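PDB 4ZOC: Lin1840 protein from Listeria innocua serovar 6a, which probably hydrolyses terminal, non-reducing beta-D-glucosyl residues as a family 3 beta-glucosidase, releasing beta-D-glucose, and is involved in beta-1,2-glucan metabolism. Local coordinates for residues F607-S612 / E640-Y645. The protein carries 2 engineered substitutions. Sequence-based numbering, arbitrary orientation.
Sequences FELKTS and EVIQVY
In the fibronectin type III-like beta sandwich of this glycosidase, Phe607 and Leu609 on edge strand 607-611 of one sheet pack against Glu640 and Ile642 on strand 638-648 of the other. The Phe607 ring lies over the start of 640-645: Glu640 CB sits 3.6 Å from the centroid of the Phe607 ring and only 5° off its normal, a CH-pi contact made squarely over one face. With CG anti to the backbone N and the chain bent at chi2 (56°), the Glu640 side chain reaches past the CD2 rim on the same side of the ring as CB, bringing OE1 to 3.3 Å from Phe607 CD2. Ring and carboxylate planes stand 61° apart. The other carboxylate oxygen faces its own strand, where Val641 N donates to the anti lone pair of Glu640 OE2 (2.8 Å); Lys549 forms a salt bridge to the same oxygen, so this buried acid has both a backbone and a charged partner.

Two residues along each strand, the packing becomes purely aliphatic, as between facing sheets of a sandwich: Leu609 CD2 meets Ile642 CG1 at 4.0 Å, the two branches running antiparallel alongside one another, and within 640-645 only this CG1 branch of Ile642 meets Leu609. Ile630 of strand 624-632, next to 607-611 in its sheet, touches Leu609, Glu640 and Ile642. Val676 and Phe678 of strand 673-680 and Val666 of strand 659-668 also pack on Ile642, while within 640-645 itself Gln643 NE2 donates to Val641 O (3.2 Å).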
loop_
_atom_site.group_PDB
_atom_site.type_symbol
_atom_site.label_atom_id
_atom_site.label_comp_id
_atom_site.label_asym_id
_atom_site.label_seq_id
_atom_site.Cartn_x
_atom_site.Cartn_y
_atom_site.Cartn_z
ATOM N N PHE A 607 -10.280 -36.342 2.993
ATOM C CA PHE A 607 -8.952 -36.925 2.817
ATOM C C PHE A 607 -8.219 -36.962 4.111
ATOM O O PHE A 607 -8.508 -36.239 5.001
ATOM C CB PHE A 607 -8.123 -36.088 1.854
ATOM C CG PHE A 607 -8.775 -35.912 0.495
ATOM C CD1 PHE A 607 -8.590 -36.860 -0.531
ATOM C CD2 PHE A 607 -9.542 -34.803 0.242
ATOM C CE1 PHE A 607 -9.203 -36.733 -1.745
ATOM C CE2 PHE A 607 -10.203 -34.676 -0.983
ATOM C CZ PHE A 607 -9.980 -35.610 -1.978
ATOM N N GLU A 608 -7.238 -37.856 4.190
ATOM C CA GLU A 608 -6.356 -37.923 5.336
ATOM C C GLU A 608 -4.941 -37.905 4.844
ATOM O O GLU A 608 -4.619 -38.607 3.872
ATOM C CB GLU A 608 -6.614 -39.197 6.093
ATOM C CG GLU A 608 -7.302 -38.987 7.426
ATOM C CD GLU A 608 -7.219 -40.244 8.269
ATOM O OE1 GLU A 608 -6.795 -40.150 9.444
ATOM O OE2 GLU A 608 -7.536 -41.329 7.716
ATOM N N LEU A 609 -4.101 -37.101 5.477
ATOM C CA LEU A 609 -2.716 -36.996 5.041
ATOM C C LEU A 609 -1.804 -37.425 6.178
ATOM O O LEU A 609 -2.036 -37.055 7.299
ATOM C CB LEU A 609 -2.378 -35.536 4.669
ATOM C CG LEU A 609 -2.838 -35.046 3.325
ATOM C CD1 LEU A 609 -4.356 -34.870 3.252
ATOM C CD2 LEU A 609 -2.035 -33.807 2.998
ATOM N N LYS A 610 -0.732 -38.126 5.870
ATOM C CA LYS A 610 0.308 -38.490 6.809
ATOM C C LYS A 610 1.669 -38.202 6.177
ATOM O O LYS A 610 1.963 -38.690 5.109
ATOM C CB LYS A 610 0.198 -40.012 7.140
ATOM C CG LYS A 610 1.285 -40.587 8.040
ATOM C CD LYS A 610 0.914 -40.423 9.520
ATOM C CE LYS A 610 2.104 -40.563 10.450
ATOM N NZ LYS A 610 1.668 -40.219 11.829
ATOM N N THR A 611 2.503 -37.473 6.892
ATOM C CA THR A 611 3.883 -37.168 6.476
ATOM C C THR A 611 4.840 -38.200 7.110
ATOM O O THR A 611 4.787 -38.489 8.309
ATOM C CB THR A 611 4.220 -35.680 6.842
ATOM O OG1 THR A 611 3.281 -34.796 6.188
ATOM C CG2 THR A 611 5.594 -35.291 6.466
ATOM N N SER A 612 5.657 -38.815 6.275
ATOM C CA SER A 612 6.675 -39.768 6.739
ATOM C C SER A 612 7.701 -39.018 7.587
ATOM O O SER A 612 7.872 -37.802 7.455
ATOM C CB SER A 612 7.333 -40.430 5.556
ATOM O OG SER A 612 6.374 -41.107 4.783
ATOM N N GLU A 640 -7.341 -33.682 -4.203
ATOM C CA GLU A 640 -6.908 -32.838 -3.119
ATOM C C GLU A 640 -5.583 -32.212 -3.550
ATOM O O GLU A 640 -4.789 -32.811 -4.309
ATOM C CB GLU A 640 -6.675 -33.696 -1.846
ATOM C CG GLU A 640 -6.229 -32.921 -0.601
ATOM C CD GLU A 640 -7.198 -31.802 -0.209
ATOM O OE1 GLU A 640 -8.041 -31.929 0.713
ATOM O OE2 GLU A 640 -7.120 -30.740 -0.877
ATOM N N VAL A 641 -5.313 -31.007 -3.064
ATOM C CA VAL A 641 -4.029 -30.294 -3.358
ATOM C C VAL A 641 -3.198 -30.337 -2.117
ATOM O O VAL A 641 -3.431 -29.578 -1.162
ATOM C CB VAL A 641 -4.238 -28.831 -3.896
ATOM C CG1 VAL A 641 -2.887 -28.146 -4.194
ATOM C CG2 VAL A 641 -5.066 -28.866 -5.129
ATOM N N ILE A 642 -2.174 -31.218 -2.144
ATOM C CA ILE A 642 -1.188 -31.277 -1.037
ATOM C C ILE A 642 -0.257 -30.075 -1.235
ATOM O O ILE A 642 0.224 -29.859 -2.345
ATOM C CB ILE A 642 -0.367 -32.552 -1.042
ATOM C CG1 ILE A 642 -1.308 -33.772 -0.949
ATOM C CG2 ILE A 642 0.712 -32.467 0.004
ATOM C CD1 ILE A 642 -0.680 -35.157 -1.199
ATOM N N GLN A 643 -0.072 -29.288 -0.178
ATOM C CA GLN A 643 0.777 -28.084 -0.157
ATOM C C GLN A 643 1.867 -28.234 0.879
ATOM O O GLN A 643 1.575 -28.643 2.009
ATOM C CB GLN A 643 -0.062 -26.830 0.155
ATOM C CG GLN A 643 -1.187 -26.652 -0.857
ATOM C CD GLN A 643 -2.359 -25.888 -0.373
ATOM O OE1 GLN A 643 -2.239 -24.844 0.261
ATOM N NE2 GLN A 643 -3.510 -26.364 -0.713
ATOM N N VAL A 644 3.078 -27.826 0.505
ATOM C CA VAL A 644 4.210 -27.793 1.459
ATOM C C VAL A 644 4.750 -26.382 1.538
ATOM O O VAL A 644 5.148 -25.790 0.521
ATOM C CB VAL A 644 5.315 -28.774 1.061
ATOM C CG1 VAL A 644 6.434 -28.747 2.071
ATOM C CG2 VAL A 644 4.747 -30.165 0.843
ATOM N N TYR A 645 4.816 -25.890 2.787
ATOM C CA TYR A 645 5.338 -24.600 3.115
ATOM C C TYR A 645 6.593 -24.677 3.991
ATOM O O TYR A 645 6.791 -25.608 4.814
ATOM C CB TYR A 645 4.247 -23.787 3.824
ATOM C CG TYR A 645 2.961 -23.571 3.070
ATOM C CD1 TYR A 645 1.966 -24.513 3.109
ATOM C CD2 TYR A 645 2.712 -22.372 2.436
ATOM C CE1 TYR A 645 0.751 -24.329 2.456
ATOM C CE2 TYR A 645 1.535 -22.171 1.706
ATOM C CZ TYR A 645 0.570 -23.132 1.734
ATOM O OH TYR A 645 -0.598 -22.966 1.079
#